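Local coordinates for putative uncharacterized protein (Mycobacterium avium, PDB 2Z6V), which is probably a sulfotransferase, named STF9, expected to transfer a sulfuryl group from a nucleotide donor to an unknown acceptor, at residues S251-I256 with R313-R318; L109-M114 with I269-D274. One frame throughout, in Å; residues are numbered along the deposited sequence.

Interaction 1 of 2, residues S251-I256 with R313-R318; sequences SHSVHI and RYHVDR. With PLM (palmitic acid), chain C.
Val254 lays its CG2 methyl over one face of the His315 imidazole. This is a CH-pi contact, with CG2 3.5 Å from the ring centroid and 9° off the ring normal. Its CG1 branch, anti to the backbone N (chi1 178°), turns the other way and meets Arg318 NH1. Apolar packing continues from Val254 CG2 to Tyr314 CB at 4.1 Å.

A single direct hydrogen bond crosses the contact. Arg318 NH1 gives it to Val254 O at 2.7 Å. The oxygen lies in the guanidinium plane, while the donor stands above the carbonyl plane. A bend at chi2 (-58°) brings the arginine chain back to this carbonyl. One face of its guanidinium rests on Tyr314 CD2. A water joins Arg318 NH1 to His255 ND1, 2.8 Å from each. Arg318 NH2 is bound to Phe218 O.

Ser253 OG sits 3.5 Å from His315 CD2, but its strongest partner is Pro250 O. His315 ND1 bonds to Gln311 O, and Gln311 NE2 to the palmitic acid. Residues 253-256 form a type I turn, with His255 at the N-cap of helix 256-262. This turn, following strand 244-248, docks on helix 301-326, with Phe218 of helix 212-219 alongside.

Interaction 2 of 2, residues L109-M114 with I269-D274; sequences LIVLGM and IWAHRD
Val111 and Leu112 pair with Ile269 and Trp270 in the central parallel sheet of the sulfotransferase fold. The two strands lead to loops that, in relatives, hold the phosphates of the sulfate donor. The axes of the two short segments run in the same direction with a 36° twist.

Three backbone hydrogen bonds join them. Ile269 N gives to Ile110 O at 2.8 Å. Leu112 N gives to Ile269 O at 3.0 Å. Ala271 N gives to Leu112 O at 2.9 Å and is almost straight (177°).

On one face of the sheet, Leu109 CD1 meets Ile269 CD1 at 3.7 Å. Val111 splits its branches: CG2, beside the backbone N, packs on Ile269 CB, and CG1, anti to that N, on Ala271 CB. On the other face, Leu112 CD1 lies over the five-membered ring of Trp270, 4.2 Å from its centroid. His272 CE1 takes the opposite side of the indole. The indole presents NE1 to a water in the ring plane. That water accepts from Trp270 NE1 and Met114 N. It donates to Ala271 O at 2.6 Å, bridging the strands where they part.

Gly113 has a positive phi (138°). Its backbone angles suit a residue without a CB, which would also crowd Ala271 O. The following run through Thr117 and Thr119 resembles the P-loop-like 5'-phosphosulfate loop of sulfotransferases. The side chain of Arg273 is about 5 Å from a sulfate, probably from the crystallisation liquor, in a place consistent with the 3'-phosphate site of relatives. It forms a salt bridge to Glu411. Asp274 N-caps helix 275-285 through Lys277 N.

Strand 109-113 also bonds to strand 244-248. Ile269 and Ala271 touch Met334 of strand 331-335. Trp270 packs on helices 301-326 and 392-405.

In the fold
After three N-terminal helices, the chain lays down strand 109-113. It reaches 251-256 just after strand 244-248, which adds beside strand 109-113. Strand 267-272 then joins the other side of strand 109-113. There interaction 2 closes a loop of 154 residues. Helix 301-326 is the last of the four elements, and interaction 1 closes a loop of 56 residues by bringing it back to 251-256. The two closures cross, because their segments alternate along the chain. They meet at Gly113, whose carbonyl oxygen is near enough to Ser253 OG for a probable hydrogen bond. Interaction 2 thus joins the sheet core, and interaction 1 fastens a helix beside its C-terminal ends.

Interaction 1 of 2, residues S251-I256 with R313-R318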
ATOM      1  N   SER A 251       1.691  -1.299  -6.202  1.00 26.42           N
ATOM      2  CA  SER A 251       0.824  -1.181  -7.377  1.00 25.88           C
ATOM      3  C   SER A 251       0.770   0.204  -8.023  1.00 25.13           C
ATOM      4  O   SER A 251       0.010   0.414  -8.967  1.00 23.16           O
ATOM      5  CB  SER A 251      -0.603  -1.678  -7.075  1.00 24.13           C
ATOM      6  OG  SER A 251      -1.163  -1.021  -5.953  1.00 28.50           O
ATOM      7  N   HIS A 252       1.559   1.150  -7.520  1.00 25.61           N
ATOM      8  CA  HIS A 252       1.614   2.468  -8.146  1.00 26.69           C
ATOM      9  C   HIS A 252       2.207   2.175  -9.529  1.00 28.15           C
ATOM     10  O   HIS A 252       1.946   2.877 -10.503  1.00 28.28           O
ATOM     11  CB  HIS A 252       2.556   3.416  -7.396  1.00 24.00           C
ATOM     12  CG  HIS A 252       1.891   4.242  -6.342  1.00 24.17           C
ATOM     13  ND1 HIS A 252       0.698   4.900  -6.552  1.00 24.90           N
ATOM     14  CD2 HIS A 252       2.293   4.585  -5.094  1.00 24.36           C
ATOM     15  CE1 HIS A 252       0.396   5.612  -5.480  1.00 24.06           C
ATOM     16  NE2 HIS A 252       1.349   5.441  -4.581  1.00 21.17           N
ATOM     17  N   SER A 253       3.013   1.120  -9.594  1.00 29.25           N
ATOM     18  CA  SER A 253       3.646   0.696 -10.837  1.00 31.87           C
ATOM     19  C   SER A 253       2.576   0.300 -11.853  1.00 33.10           C
ATOM     20  O   SER A 253       2.651   0.649 -13.025  1.00 34.87           O
ATOM     21  CB  SER A 253       4.566  -0.497 -10.568  1.00 32.14           C
ATOM     22  OG  SER A 253       3.873  -1.519  -9.871  1.00 29.54           O
ATOM     23  N   VAL A 254       1.583  -0.444 -11.390  1.00 33.80           N
ATOM     24  CA  VAL A 254       0.498  -0.879 -12.248  1.00 34.65           C
ATOM     25  C   VAL A 254      -0.277   0.341 -12.737  1.00 35.63           C
ATOM     26  O   VAL A 254      -0.511   0.504 -13.935  1.00 38.10           O
ATOM     27  CB  VAL A 254      -0.455  -1.812 -11.477  1.00 35.06           C
ATOM     28  CG1 VAL A 254      -1.607  -2.232 -12.361  1.00 32.98           C
ATOM     29  CG2 VAL A 254       0.318  -3.031 -10.971  1.00 35.30           C
ATOM     30  N   HIS A 255      -0.652   1.206 -11.804  1.00 34.51           N
ATOM     31  CA  HIS A 255      -1.416   2.405 -12.122  1.00 34.74           C
ATOM     32  C   HIS A 255      -0.533   3.621 -12.410  1.00 34.00           C
ATOM     33  O   HIS A 255      -0.981   4.761 -12.255  1.00 35.76           O
ATOM     34  CB  HIS A 255      -2.352   2.735 -10.952  1.00 34.10           C
ATOM     35  CG  HIS A 255      -3.092   1.548 -10.417  1.00 34.53           C
ATOM     36  ND1 HIS A 255      -3.881   0.744 -11.210  1.00 34.29           N
ATOM     37  CD2 HIS A 255      -3.149   1.020  -9.171  1.00 33.98           C
ATOM     38  CE1 HIS A 255      -4.391  -0.229 -10.476  1.00 34.67           C
ATOM     39  NE2 HIS A 255      -3.962  -0.084  -9.235  1.00 33.43           N
ATOM     40  N   ILE A 256       0.703   3.394 -12.847  1.00 32.02           N
ATOM     41  CA  ILE A 256       1.619   4.508 -13.089  1.00 30.50           C
ATOM     42  C   ILE A 256       1.109   5.597 -14.034  1.00 31.47           C
ATOM     43  O   ILE A 256       1.482   6.766 -13.897  1.00 30.73           O
ATOM     44  CB  ILE A 256       3.001   4.008 -13.571  1.00 28.23           C
ATOM     45  CG1 ILE A 256       4.000   5.170 -13.535  1.00 26.57           C
ATOM     46  CG2 ILE A 256       2.884   3.388 -14.952  1.00 26.27           C
ATOM     47  CD1 ILE A 256       5.445   4.734 -13.524  1.00 26.03           C
ATOM     48  N   ARG A 313       3.048  -9.624 -13.668  1.00 36.55           N
ATOM     49  CA  ARG A 313       3.273  -9.154 -15.030  1.00 36.92           C
ATOM     50  C   ARG A 313       2.918  -7.666 -15.155  1.00 36.90           C
ATOM     51  O   ARG A 313       3.671  -6.890 -15.745  1.00 37.20           O
ATOM     52  CB  ARG A 313       2.459  -9.981 -16.027  1.00 38.64           C
ATOM     53  CG  ARG A 313       2.627  -9.528 -17.467  1.00 41.17           C
ATOM     54  CD  ARG A 313       2.213 -10.609 -18.455  1.00 46.33           C
ATOM     55  NE  ARG A 313       0.853 -11.101 -18.241  1.00 52.40           N
ATOM     56  CZ  ARG A 313      -0.246 -10.354 -18.340  1.00 55.48           C
ATOM     57  NH1 ARG A 313      -0.154  -9.065 -18.649  1.00 58.05           N
ATOM     58  NH2 ARG A 313      -1.442 -10.896 -18.142  1.00 55.99           N
ATOM     59  N   TYR A 314       1.779  -7.268 -14.595  1.00 34.41           N
ATOM     60  CA  TYR A 314       1.368  -5.873 -14.640  1.00 32.30           C
ATOM     61  C   TYR A 314       2.320  -4.997 -13.834  1.00 32.31           C
ATOM     62  O   TYR A 314       2.573  -3.848 -14.195  1.00 32.59           O
ATOM     63  CB  TYR A 314      -0.040  -5.701 -14.080  1.00 31.59           C
ATOM     64  CG  TYR A 314      -1.147  -6.152 -14.998  1.00 33.11           C
ATOM     65  CD1 TYR A 314      -1.388  -7.503 -15.230  1.00 34.31           C
ATOM     66  CD2 TYR A 314      -1.989  -5.224 -15.596  1.00 32.54           C
ATOM     67  CE1 TYR A 314      -2.449  -7.913 -16.028  1.00 35.22           C
ATOM     68  CE2 TYR A 314      -3.045  -5.617 -16.392  1.00 34.14           C
ATOM     69  CZ  TYR A 314      -3.278  -6.960 -16.604  1.00 35.85           C
ATOM     70  OH  TYR A 314      -4.365  -7.336 -17.362  1.00 35.91           O
ATOM     71  N   HIS A 315       2.846  -5.536 -12.739  1.00 30.80           N
ATOM     72  CA  HIS A 315       3.752  -4.762 -11.905  1.00 31.41           C
ATOM     73  C   HIS A 315       5.077  -4.419 -12.569  1.00 30.74           C
ATOM     74  O   HIS A 315       5.731  -3.470 -12.155  1.00 29.11           O
ATOM     75  CB  HIS A 315       4.017  -5.474 -10.576  1.00 32.18           C
ATOM     76  CG  HIS A 315       2.908  -5.327  -9.581  1.00 34.15           C
ATOM     77  ND1 HIS A 315       1.714  -6.009  -9.688  1.00 34.62           N
ATOM     78  CD2 HIS A 315       2.806  -4.562  -8.469  1.00 32.68           C
ATOM     79  CE1 HIS A 315       0.926  -5.674  -8.683  1.00 33.11           C
ATOM     80  NE2 HIS A 315       1.564  -4.797  -7.929  1.00 33.16           N
ATOM     81  N   VAL A 316       5.481  -5.183 -13.583  1.00 31.38           N
ATOM     82  CA  VAL A 316       6.737  -4.887 -14.269  1.00 32.86           C
ATOM     83  C   VAL A 316       6.527  -4.224 -15.629  1.00 34.68           C
ATOM     84  O   VAL A 316       7.235  -3.278 -15.972  1.00 36.17           O
ATOM     85  CB  VAL A 316       7.633  -6.151 -14.462  1.00 31.87           C
ATOM     86  CG1 VAL A 316       8.055  -6.696 -13.109  1.00 29.89           C
ATOM     87  CG2 VAL A 316       6.905  -7.206 -15.283  1.00 29.87           C
ATOM     88  N   ASP A 317       5.546  -4.694 -16.394  1.00 35.81           N
ATOM     89  CA  ASP A 317       5.298  -4.114 -17.711  1.00 37.18           C
ATOM     90  C   ASP A 317       4.678  -2.719 -17.684  1.00 36.94           C
ATOM     91  O   ASP A 317       5.060  -1.866 -18.492  1.00 38.30           O
ATOM     92  CB  ASP A 317       4.434  -5.046 -18.569  1.00 39.18           C
ATOM     93  CG  ASP A 317       5.089  -6.405 -18.807  1.00 43.56           C
ATOM     94  OD1 ASP A 317       6.343  -6.493 -18.808  1.00 44.50           O
ATOM     95  OD2 ASP A 317       4.343  -7.387 -19.006  1.00 45.88           O
ATOM     96  N   ARG A 318       3.730  -2.471 -16.783  1.00 34.67           N
ATOM     97  CA  ARG A 318       3.125  -1.144 -16.728  1.00 33.71           C
ATOM     98  C   ARG A 318       4.218  -0.093 -16.579  1.00 34.61           C
ATOM     99  O   ARG A 318       4.289   0.852 -17.367  1.00 34.53           O
ATOM    100  CB  ARG A 318       2.130  -1.027 -15.574  1.00 33.18           C
ATOM    101  CG  ARG A 318       0.772  -1.651 -15.852  1.00 31.32           C
ATOM    102  CD  ARG A 318       0.135  -1.019 -17.073  1.00 28.04           C
ATOM    103  NE  ARG A 318      -1.157  -1.611 -17.393  1.00 27.07           N
ATOM    104  CZ  ARG A 318      -2.246  -1.491 -16.641  1.00 29.07           C
ATOM    105  NH1 ARG A 318      -2.208  -0.794 -15.510  1.00 26.45           N
ATOM    106  NH2 ARG A 318      -3.378  -2.075 -17.020  1.00 26.51           N
TER
HETATM  107  C1  PLM C 700      -4.222  -8.834  -3.577  1.00 68.21           C
HETATM  108  O1  PLM C 700      -4.615  -9.528  -4.539  1.00 68.45           O
HETATM  109  O2  PLM C 700      -4.951  -8.207  -2.779  1.00 69.19           O
HETATM  110  C2  PLM C 700      -2.712  -8.737  -3.344  1.00 65.87           C
HETATM  111  C3  PLM C 700      -1.973  -8.389  -4.638  1.00 62.02           C
HETATM  112  C4  PLM C 700      -0.478  -8.154  -4.413  1.00 61.68           C
HETATM  113  C5  PLM C 700      -0.226  -6.987  -3.455  1.00 58.54           C
HETATM  114  C6  PLM C 700      -0.380  -7.407  -1.991  1.00 59.44           C
HETATM  115  C7  PLM C 700      -0.438  -6.174  -1.089  1.00 57.86           C
HETATM  116  C8  PLM C 700      -1.783  -5.461  -1.234  1.00 58.29           C
HETATM  117  C9  PLM C 700      -1.580  -3.946  -1.225  1.00 58.87           C
HETATM  118  CA  PLM C 700      -0.753  -3.499  -0.018  1.00 60.30           C
HETATM  119  CB  PLM C 700      -0.134  -2.118  -0.248  1.00 56.70           C
HETATM  120  CC  PLM C 700       0.696  -2.127  -1.532  1.00 55.57           C
HETATM  121  CD  PLM C 700      -0.202  -1.985  -2.763  1.00 57.27           C
HETATM  122  CE  PLM C 700       0.472  -2.497  -4.038  1.00 52.86           C
HETATM  123  CF  PLM C 700       0.710  -4.006  -3.938  1.00 53.76           C
HETATM  124  CG  PLM C 700       1.249  -4.585  -5.246  1.00 50.34           C
HETATM  125  O   HOH W   1      -4.246   0.453 -14.015  1.00 28.50           O

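Interaction 2 of 2, residues L109-M114 with I269-D274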
ATOM      1  N   LEU A 109       7.976  12.186  -3.422  1.00 32.52           N
ATOM      2  CA  LEU A 109       8.909  11.087  -3.590  1.00 31.46           C
ATOM      3  C   LEU A 109       8.036   9.844  -3.487  1.00 29.17           C
ATOM      4  O   LEU A 109       7.433   9.609  -2.446  1.00 30.47           O
ATOM      5  CB  LEU A 109       9.932  11.139  -2.460  1.00 33.76           C
ATOM      6  CG  LEU A 109      11.267  10.427  -2.616  1.00 36.42           C
ATOM      7  CD1 LEU A 109      11.875  10.735  -3.981  1.00 37.77           C
ATOM      8  CD2 LEU A 109      12.185  10.888  -1.489  1.00 36.34           C
ATOM      9  N   ILE A 110       7.953   9.061  -4.559  1.00 25.94           N
ATOM     10  CA  ILE A 110       7.092   7.879  -4.570  1.00 25.49           C
ATOM     11  C   ILE A 110       7.787   6.562  -4.912  1.00 26.27           C
ATOM     12  O   ILE A 110       8.406   6.438  -5.971  1.00 29.07           O
ATOM     13  CB  ILE A 110       5.928   8.066  -5.569  1.00 24.57           C
ATOM     14  CG1 ILE A 110       5.198   9.380  -5.286  1.00 24.27           C
ATOM     15  CG2 ILE A 110       4.958   6.899  -5.462  1.00 24.99           C
ATOM     16  CD1 ILE A 110       3.996   9.634  -6.189  1.00 21.55           C
ATOM     17  N   VAL A 111       7.660   5.575  -4.026  1.00 25.49           N
ATOM     18  CA  VAL A 111       8.272   4.256  -4.234  1.00 26.01           C
ATOM     19  C   VAL A 111       7.255   3.277  -4.832  1.00 26.53           C
ATOM     20  O   VAL A 111       6.160   3.108  -4.304  1.00 26.72           O
ATOM     21  CB  VAL A 111       8.806   3.663  -2.902  1.00 26.24           C
ATOM     22  CG1 VAL A 111       9.413   2.284  -3.151  1.00 25.17           C
ATOM     23  CG2 VAL A 111       9.830   4.601  -2.286  1.00 23.87           C
ATOM     24  N   LEU A 112       7.628   2.629  -5.931  1.00 26.03           N
ATOM     25  CA  LEU A 112       6.735   1.697  -6.607  1.00 26.19           C
ATOM     26  C   LEU A 112       7.487   0.471  -7.100  1.00 25.86           C
ATOM     27  O   LEU A 112       8.707   0.395  -6.983  1.00 26.70           O
ATOM     28  CB  LEU A 112       6.065   2.404  -7.789  1.00 27.90           C
ATOM     29  CG  LEU A 112       7.017   3.057  -8.805  1.00 30.42           C
ATOM     30  CD1 LEU A 112       7.533   2.009  -9.789  1.00 27.10           C
ATOM     31  CD2 LEU A 112       6.291   4.164  -9.555  1.00 29.81           C
ATOM     32  N   GLY A 113       6.754  -0.483  -7.659  1.00 26.62           N
ATOM     33  CA  GLY A 113       7.379  -1.694  -8.164  1.00 28.48           C
ATOM     34  C   GLY A 113       6.566  -2.919  -7.798  1.00 29.11           C
ATOM     35  O   GLY A 113       5.348  -2.838  -7.649  1.00 29.87           O
ATOM     36  N   MET A 114       7.229  -4.060  -7.657  1.00 28.99           N
ATOM     37  CA  MET A 114       6.524  -5.284  -7.288  1.00 29.66           C
ATOM     38  C   MET A 114       6.361  -5.335  -5.775  1.00 29.53           C
ATOM     39  O   MET A 114       7.082  -4.659  -5.031  1.00 27.97           O
ATOM     40  CB  MET A 114       7.319  -6.529  -7.683  1.00 29.70           C
ATOM     41  CG  MET A 114       7.740  -6.645  -9.127  1.00 33.61           C
ATOM     42  SD  MET A 114       8.700  -8.170  -9.380  1.00 36.05           S
ATOM     43  CE  MET A 114      10.271  -7.718  -8.590  1.00 29.24           C
ATOM     44  N   ILE A 269      10.796   6.393  -7.411  1.00 28.58           N
ATOM     45  CA  ILE A 269      11.818   5.472  -6.934  1.00 28.38           C
ATOM     46  C   ILE A 269      11.290   4.082  -7.235  1.00 27.45           C
ATOM     47  O   ILE A 269      10.315   3.649  -6.639  1.00 30.05           O
ATOM     48  CB  ILE A 269      12.036   5.582  -5.412  1.00 29.66           C
ATOM     49  CG1 ILE A 269      12.527   6.981  -5.045  1.00 27.38           C
ATOM     50  CG2 ILE A 269      13.042   4.535  -4.958  1.00 28.31           C
ATOM     51  CD1 ILE A 269      12.698   7.180  -3.570  1.00 26.11           C
ATOM     52  N   TRP A 270      11.917   3.397  -8.179  1.00 27.76           N
ATOM     53  CA  TRP A 270      11.510   2.050  -8.553  1.00 29.80           C
ATOM     54  C   TRP A 270      12.298   1.068  -7.676  1.00 30.50           C
ATOM     55  O   TRP A 270      13.533   1.053  -7.701  1.00 29.73           O
ATOM     56  CB  TRP A 270      11.830   1.818 -10.033  1.00 31.68           C
ATOM     57  CG  TRP A 270      11.195   0.606 -10.650  1.00 33.68           C
ATOM     58  CD1 TRP A 270      10.817  -0.541 -10.014  1.00 34.12           C
ATOM     59  CD2 TRP A 270      10.928   0.397 -12.044  1.00 35.22           C
ATOM     60  NE1 TRP A 270      10.336  -1.454 -10.926  1.00 35.05           N
ATOM     61  CE2 TRP A 270      10.392  -0.905 -12.179  1.00 35.26           C
ATOM     62  CE3 TRP A 270      11.092   1.184 -13.195  1.00 36.43           C
ATOM     63  CZ2 TRP A 270      10.018  -1.441 -13.420  1.00 36.15           C
ATOM     64  CZ3 TRP A 270      10.720   0.650 -14.434  1.00 36.83           C
ATOM     65  CH2 TRP A 270      10.188  -0.652 -14.533  1.00 36.71           C
ATOM     66  N   ALA A 271      11.584   0.266  -6.886  1.00 31.95           N
ATOM     67  CA  ALA A 271      12.220  -0.714  -5.993  1.00 31.16           C
ATOM     68  C   ALA A 271      12.352  -2.065  -6.691  1.00 29.55           C
ATOM     69  O   ALA A 271      11.380  -2.588  -7.223  1.00 27.52           O
ATOM     70  CB  ALA A 271      11.403  -0.864  -4.717  1.00 29.18           C
ATOM     71  N   HIS A 272      13.558  -2.624  -6.673  1.00 29.85           N
ATOM     72  CA  HIS A 272      13.819  -3.901  -7.332  1.00 32.98           C
ATOM     73  C   HIS A 272      14.245  -5.032  -6.408  1.00 35.03           C
ATOM     74  O   HIS A 272      14.787  -4.811  -5.322  1.00 37.02           O
ATOM     75  CB  HIS A 272      14.903  -3.728  -8.400  1.00 31.82           C
ATOM     76  CG  HIS A 272      14.568  -2.713  -9.446  1.00 32.33           C
ATOM     77  ND1 HIS A 272      13.597  -2.923 -10.400  1.00 32.08           N
ATOM     78  CD2 HIS A 272      15.054  -1.468  -9.667  1.00 30.52           C
ATOM     79  CE1 HIS A 272      13.499  -1.851 -11.166  1.00 32.37           C
ATOM     80  NE2 HIS A 272      14.370  -0.954 -10.741  1.00 31.57           N
ATOM     81  N   ARG A 273      14.007  -6.252  -6.872  1.00 36.94           N
ATOM     82  CA  ARG A 273      14.377  -7.454  -6.142  1.00 37.56           C
ATOM     83  C   ARG A 273      14.113  -8.657  -7.033  1.00 38.40           C
ATOM     84  O   ARG A 273      13.347  -8.566  -7.998  1.00 37.02           O
ATOM     85  CB  ARG A 273      13.565  -7.587  -4.849  1.00 37.32           C
ATOM     86  CG  ARG A 273      13.941  -8.823  -4.040  1.00 41.16           C
ATOM     87  CD  ARG A 273      13.309  -8.846  -2.656  1.00 43.86           C
ATOM     88  NE  ARG A 273      13.778  -9.990  -1.880  1.00 46.34           N
ATOM     89  CZ  ARG A 273      13.408 -10.263  -0.630  1.00 48.45           C
ATOM     90  NH1 ARG A 273      12.551  -9.472   0.006  1.00 49.34           N
ATOM     91  NH2 ARG A 273      13.902 -11.328  -0.011  1.00 48.42           N
ATOM     92  N   ASP A 274      14.773  -9.769  -6.715  1.00 39.11           N
ATOM     93  CA  ASP A 274      14.611 -11.028  -7.437  1.00 38.65           C
ATOM     94  C   ASP A 274      13.108 -11.219  -7.679  1.00 38.38           C
ATOM     95  O   ASP A 274      12.340 -11.381  -6.733  1.00 37.89           O
ATOM     96  CB  ASP A 274      15.153 -12.163  -6.564  1.00 40.05           C
ATOM     97  CG  ASP A 274      15.148 -13.501  -7.263  1.00 41.87           C
ATOM     98  OD1 ASP A 274      14.169 -13.802  -7.985  1.00 41.42           O
ATOM     99  OD2 ASP A 274      16.128 -14.257  -7.070  1.00 42.53           O
TER
HETATM  100  O   HOH W   2       9.914  -3.913  -8.881  1.00 37.55           O